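Local coordinates for protein glycerol dehydrogenase (Schizosaccharomyces pombe, PDB 1TA9) that oxidises glycerol to dihydroxyacetone with NAD(+), probably using a catalytic zinc ion, and so takes part in the assimilation of glycerol, at residues K71-R76 / Y83-K88; Q344-D349 / A411-A416. All blocks are in the same frame, centred on the assembly; numbering follows the deposited sequence.

Contact 1 (K71-R76 / Y83-K88)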
loop_
_atom_site.group_PDB
_atom_site.type_symbol
_atom_site.label_atom_id
_atom_site.label_comp_id
_atom_site.label_asym_id
_atom_site.label_seq_id
_atom_site.Cartn_x
_atom_site.Cartn_y
_atom_site.Cartn_z
ATOM N N LYS B 71 39.296 16.462 4.761
ATOM C CA LYS B 71 38.312 17.231 5.513
ATOM C C LYS B 71 37.453 18.095 4.596
ATOM O O LYS B 71 37.922 18.589 3.569
ATOM C CB LYS B 71 39.009 18.160 6.516
ATOM C CG LYS B 71 39.873 17.477 7.565
ATOM C CD LYS B 71 39.049 16.845 8.673
ATOM C CE LYS B 71 39.963 16.383 9.804
ATOM N NZ LYS B 71 39.244 15.618 10.859
ATOM N N TYR B 72 36.189 18.255 4.978
ATOM C CA TYR B 72 35.250 19.104 4.257
ATOM C C TYR B 72 34.627 19.944 5.358
ATOM O O TYR B 72 34.034 19.406 6.288
ATOM C CB TYR B 72 34.179 18.281 3.537
ATOM C CG TYR B 72 33.054 19.119 2.969
ATOM C CD1 TYR B 72 31.933 19.438 3.741
ATOM C CD2 TYR B 72 33.115 19.608 1.666
ATOM C CE1 TYR B 72 30.902 20.224 3.224
ATOM C CE2 TYR B 72 32.094 20.393 1.142
ATOM C CZ TYR B 72 30.988 20.698 1.924
ATOM O OH TYR B 72 29.976 21.474 1.397
ATOM N N VAL B 73 34.790 21.259 5.265
ATOM C CA VAL B 73 34.275 22.169 6.285
ATOM C C VAL B 73 33.384 23.219 5.646
ATOM O O VAL B 73 33.803 23.909 4.720
ATOM C CB VAL B 73 35.434 22.871 7.018
ATOM C CG1 VAL B 73 34.893 23.807 8.094
ATOM C CG2 VAL B 73 36.362 21.826 7.623
ATOM N N GLN B 74 32.163 23.340 6.159
ATOM C CA GLN B 74 31.177 24.276 5.630
ATOM C C GLN B 74 30.445 25.037 6.747
ATOM O O GLN B 74 29.880 24.429 7.656
ATOM C CB GLN B 74 30.167 23.486 4.794
ATOM C CG GLN B 74 28.987 24.270 4.277
ATOM C CD GLN B 74 27.904 23.360 3.726
ATOM O OE1 GLN B 74 28.187 22.435 2.965
ATOM N NE2 GLN B 74 26.655 23.623 4.104
ATOM N N GLY B 75 30.446 26.365 6.674
ATOM C CA GLY B 75 29.763 27.143 7.693
ATOM C C GLY B 75 29.717 28.624 7.368
ATOM O O GLY B 75 30.534 29.122 6.597
ATOM N N ARG B 76 28.763 29.336 7.958
ATOM C CA ARG B 76 28.637 30.761 7.697
ATOM C C ARG B 76 29.723 31.528 8.440
ATOM O O ARG B 76 29.884 31.371 9.651
ATOM C CB ARG B 76 27.258 31.263 8.124
ATOM C CG ARG B 76 26.950 32.638 7.565
ATOM C CD ARG B 76 25.553 33.102 7.902
ATOM N NE ARG B 76 25.182 34.213 7.035
ATOM C CZ ARG B 76 23.983 34.783 7.000
ATOM N NH1 ARG B 76 23.011 34.357 7.796
ATOM N NH2 ARG B 76 23.754 35.773 6.146
ATOM N N TYR B 83 42.347 29.609 10.444
ATOM C CA TYR B 83 43.479 28.990 11.131
ATOM C C TYR B 83 43.131 27.678 11.823
ATOM O O TYR B 83 43.892 26.716 11.770
ATOM C CB TYR B 83 44.085 29.957 12.151
ATOM C CG TYR B 83 45.349 29.418 12.775
ATOM C CD1 TYR B 83 45.335 28.836 14.041
ATOM C CD2 TYR B 83 46.556 29.449 12.078
ATOM C CE1 TYR B 83 46.491 28.293 14.598
ATOM C CE2 TYR B 83 47.718 28.911 12.623
ATOM C CZ TYR B 83 47.677 28.334 13.883
ATOM O OH TYR B 83 48.822 27.789 14.421
ATOM N N MET B 84 41.978 27.660 12.476
ATOM C CA MET B 84 41.479 26.497 13.195
ATOM C C MET B 84 41.559 25.210 12.372
ATOM O O MET B 84 41.807 24.124 12.905
ATOM C CB MET B 84 40.034 26.781 13.599
ATOM C CG MET B 84 39.237 25.609 14.090
ATOM S SD MET B 84 37.586 26.197 14.503
ATOM C CE MET B 84 36.945 24.773 15.385
ATOM N N TYR B 85 41.351 25.340 11.069
ATOM C CA TYR B 85 41.392 24.190 10.181
ATOM C C TYR B 85 42.716 24.115 9.428
ATOM O O TYR B 85 43.320 23.047 9.317
ATOM C CB TYR B 85 40.225 24.272 9.199
ATOM C CG TYR B 85 38.882 24.381 9.890
ATOM C CD1 TYR B 85 38.332 23.288 10.560
ATOM C CD2 TYR B 85 38.173 25.583 9.897
ATOM C CE1 TYR B 85 37.108 23.388 11.219
ATOM C CE2 TYR B 85 36.946 25.694 10.557
ATOM C CZ TYR B 85 36.422 24.592 11.213
ATOM O OH TYR B 85 35.212 24.686 11.858
ATOM N N VAL B 86 43.172 25.255 8.921
ATOM C CA VAL B 86 44.421 25.297 8.173
ATOM C C VAL B 86 45.605 24.785 8.989
ATOM O O VAL B 86 46.531 24.187 8.438
ATOM C CB VAL B 86 44.736 26.734 7.693
ATOM C CG1 VAL B 86 46.115 26.780 7.040
ATOM C CG2 VAL B 86 43.677 27.195 6.712
ATOM N N LYS B 87 45.564 24.999 10.303
ATOM C CA LYS B 87 46.661 24.583 11.178
ATOM C C LYS B 87 46.965 23.090 11.111
ATOM O O LYS B 87 48.044 22.651 11.520
ATOM C CB LYS B 87 46.370 24.983 12.630
ATOM C CG LYS B 87 45.308 24.145 13.328
ATOM C CD LYS B 87 45.103 24.621 14.760
ATOM C CE LYS B 87 44.118 23.732 15.511
ATOM N NZ LYS B 87 43.891 24.211 16.907
ATOM N N LYS B 88 46.017 22.308 10.598
ATOM C CA LYS B 88 46.209 20.867 10.481
ATOM C C LYS B 88 47.277 20.535 9.442
ATOM O O LYS B 88 47.892 19.468 9.495
ATOM C CB LYS B 88 44.893 20.181 10.097
ATOM C CG LYS B 88 43.801 20.267 11.159
ATOM C CD LYS B 88 42.481 19.704 10.639
ATOM C CE LYS B 88 41.398 19.756 11.704
ATOM N NZ LYS B 88 41.661 18.793 12.812
#
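The hydroxyl of Y85, whose ring packs on V73, is held in position by two groups of the second subunit, D63 OD2 and S61 OG. The turn of the ring is left to the packing on its two faces. Over one face comes V73 CG1 in a CH-pi contact, 3.8 Å from the ring centroid and displaced toward the rim, where Y85 CZ is its closest atom. M84 CG covers the opposite face, 4.0 Å above the plane. V73 places CG1 there by standing it anti to the backbone N (chi1 -179°), while CG2 stands over Y85 CD1 on that same face, 3.8 Å away. A leucine in place of Y85 would probably leave D63 and S61 of the second subunit without their shared hydroxyl partner and V73 CG1 without a flat face to rest on.

V73 belongs to the strand 71-75, outermost in this chain's parallel, Rossmann-like sheet of the dehydrogenase family; 210-214 is its neighbour within the chain, and an antiparallel ladder continues the sheet into the second subunit. At the start of the strand K71 crosses K88 of the 83-88 segment at about a right angle, K71 CE to K88 CE 4.1 Å. Their ammonium groups, K71 NZ and K88 NZ, are 4.4 Å apart, a closeness probably eased by acceptors on the second subunit, T67 OG1 for K71 and P205 O for K88.

Contact 2 (Q344-D349 / A411-A416); sequences QVVLED and ADAIKA
V346 and A413 bring two helices to within 5.9 Å, CA to CA, and the contact between them is wholly apolar. V346 presses CG1 against a surface made by two alanines one turn apart, meeting A413 CB at 3.8 Å and A416 CB at 4.0 Å. The branch reaches both because it stands anti to the backbone N (chi1 175°), directed at the partner helix. L347 contributes differently: L347 CD2 touches A413 CB at 3.7 Å from a direction roughly at right angles to that of V346 CG1, so both residues meet one methyl. The example illustrates how alanines allow close helix approach, the larger side chains of one helix filling the shallow surface left by the other.

Hydrogen bonding runs within the segments and not across them. Q344 NE2 gives E348 OE2 a bond of 2.7 Å, nearly straight at 168° and lying in the amide plane, one helical turn along. Q344 OE1 meanwhile accepts from the backbone N of A314, which fixes which way the amide is turned. Helix 333-347 closes with a Schellman motif: D349 takes positive phi (64°), and D349 N bonds back to V346 O at 3.0 Å.

Two aspartates meet the fourth subunit, D412 OD2 bonding to C287 N and D349 OD1 to N293 ND2 of that chain, while K415 NZ forms a salt bridge with D381 of its own chain.

The two helices pack in the all-helical half characteristic of the iron-containing alcohol dehydrogenase family. V346 also packs on V417 and Y420 farther along helix 407-428, and L347 on I410 of that helix. Helix 381-391 receives I414 on another side of 407-428, while helix 223-245 lies against Q344 and E348.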
loop_
_atom_site.group_PDB
_atom_site.type_symbol
_atom_site.label_atom_id
_atom_site.label_comp_id
_atom_site.label_asym_id
_atom_site.label_seq_id
_atom_site.Cartn_x
_atom_site.Cartn_y
_atom_site.Cartn_z
ATOM N N GLN B 344 20.816 11.910 -21.481
ATOM C CA GLN B 344 21.166 10.559 -21.034
ATOM C C GLN B 344 19.893 9.780 -20.726
ATOM O O GLN B 344 19.831 8.572 -20.939
ATOM C CB GLN B 344 22.065 10.567 -19.785
ATOM C CG GLN B 344 22.395 9.133 -19.330
ATOM C CD GLN B 344 23.548 9.036 -18.351
ATOM O OE1 GLN B 344 24.484 9.835 -18.392
ATOM N NE2 GLN B 344 23.500 8.027 -17.478
ATOM N N VAL B 345 18.876 10.478 -20.228
ATOM C CA VAL B 345 17.602 9.844 -19.902
ATOM C C VAL B 345 16.958 9.291 -21.169
ATOM O O VAL B 345 16.305 8.245 -21.143
ATOM C CB VAL B 345 16.647 10.851 -19.213
ATOM C CG1 VAL B 345 15.225 10.333 -19.230
ATOM C CG2 VAL B 345 17.104 11.073 -17.775
ATOM N N VAL B 346 17.143 10.000 -22.277
ATOM C CA VAL B 346 16.603 9.549 -23.548
ATOM C C VAL B 346 17.405 8.332 -24.011
ATOM O O VAL B 346 16.836 7.345 -24.481
ATOM C CB VAL B 346 16.679 10.674 -24.612
ATOM C CG1 VAL B 346 16.227 10.153 -25.970
ATOM C CG2 VAL B 346 15.798 11.843 -24.179
ATOM N N LEU B 347 18.727 8.398 -23.861
ATOM C CA LEU B 347 19.591 7.287 -24.260
ATOM C C LEU B 347 19.343 6.056 -23.386
ATOM O O LEU B 347 19.495 4.921 -23.845
ATOM C CB LEU B 347 21.065 7.702 -24.183
ATOM C CG LEU B 347 21.494 8.796 -25.172
ATOM C CD1 LEU B 347 22.955 9.155 -24.949
ATOM C CD2 LEU B 347 21.284 8.305 -26.600
ATOM N N GLU B 348 18.963 6.276 -22.130
ATOM C CA GLU B 348 18.676 5.160 -21.233
ATOM C C GLU B 348 17.263 4.606 -21.459
ATOM O O GLU B 348 16.875 3.606 -20.864
ATOM C CB GLU B 348 18.850 5.579 -19.776
ATOM C CG GLU B 348 20.308 5.680 -19.331
ATOM C CD GLU B 348 20.436 5.782 -17.825
ATOM O OE1 GLU B 348 19.729 5.029 -17.121
ATOM O OE2 GLU B 348 21.239 6.603 -17.338
ATOM N N ASP B 349 16.500 5.269 -22.320
ATOM C CA ASP B 349 15.148 4.833 -22.666
ATOM C C ASP B 349 14.140 4.844 -21.510
ATOM O O ASP B 349 13.339 3.921 -21.382
ATOM C CB ASP B 349 15.204 3.424 -23.271
ATOM C CG ASP B 349 14.014 3.117 -24.169
ATOM O OD1 ASP B 349 13.604 1.939 -24.232
ATOM O OD2 ASP B 349 13.496 4.045 -24.825
ATOM N N ALA B 411 22.860 12.783 -31.581
ATOM C CA ALA B 411 22.181 13.909 -32.207
ATOM C C ALA B 411 20.664 13.783 -32.086
ATOM O O ALA B 411 19.973 14.763 -31.791
ATOM C CB ALA B 411 22.578 14.008 -33.671
ATOM N N ASP B 412 20.146 12.581 -32.323
ATOM C CA ASP B 412 18.704 12.343 -32.237
ATOM C C ASP B 412 18.169 12.578 -30.830
ATOM O O ASP B 412 17.091 13.162 -30.650
ATOM C CB ASP B 412 18.366 10.908 -32.655
ATOM C CG ASP B 412 18.259 10.739 -34.158
ATOM O OD1 ASP B 412 18.448 11.730 -34.900
ATOM O OD2 ASP B 412 17.977 9.605 -34.596
ATOM N N ALA B 413 18.923 12.116 -29.836
ATOM C CA ALA B 413 18.518 12.256 -28.443
ATOM C C ALA B 413 18.512 13.718 -27.996
ATOM O O ALA B 413 17.672 14.123 -27.193
ATOM C CB ALA B 413 19.438 11.426 -27.541
ATOM N N ILE B 414 19.452 14.508 -28.507
ATOM C CA ILE B 414 19.507 15.924 -28.157
ATOM C C ILE B 414 18.225 16.606 -28.643
ATOM O O ILE B 414 17.632 17.420 -27.928
ATOM C CB ILE B 414 20.735 16.612 -28.801
ATOM C CG1 ILE B 414 22.011 16.154 -28.085
ATOM C CG2 ILE B 414 20.584 18.128 -28.739
ATOM C CD1 ILE B 414 23.294 16.686 -28.710
ATOM N N LYS B 415 17.795 16.270 -29.857
ATOM C CA LYS B 415 16.575 16.852 -30.406
ATOM C C LYS B 415 15.341 16.282 -29.718
ATOM O O LYS B 415 14.350 16.983 -29.536
ATOM C CB LYS B 415 16.494 16.606 -31.916
ATOM C CG LYS B 415 17.441 17.500 -32.715
ATOM C CD LYS B 415 17.331 17.273 -34.218
ATOM C CE LYS B 415 17.976 15.960 -34.638
ATOM N NZ LYS B 415 18.044 15.824 -36.132
ATOM N N ALA B 416 15.402 15.011 -29.334
ATOM C CA ALA B 416 14.277 14.376 -28.660
ATOM C C ALA B 416 14.001 15.093 -27.340
ATOM O O ALA B 416 12.851 15.370 -27.006
ATOM C CB ALA B 416 14.576 12.901 -28.411
#

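Contact 1 comes first along the chain and closes before contact 2 opens. Their centres lie 42 Å apart, with nearest atoms about 23 Å apart, on opposite sides of the chain's centre. They share no helix or sheet: contact 1 sets a helix against the outermost strand of the parallel sheet in this chain, in the nucleotide-binding half, contact 2 joins helices of the all-helical half, and this family binds its metal between the two. The helix 333-347 of contact 2 begins with the zinc ligand H333. Although separate within one chain, the two regions meet in the assembly, where R76 of the 71-76 segment pairs with D412 of another subunit's 411-416 segment.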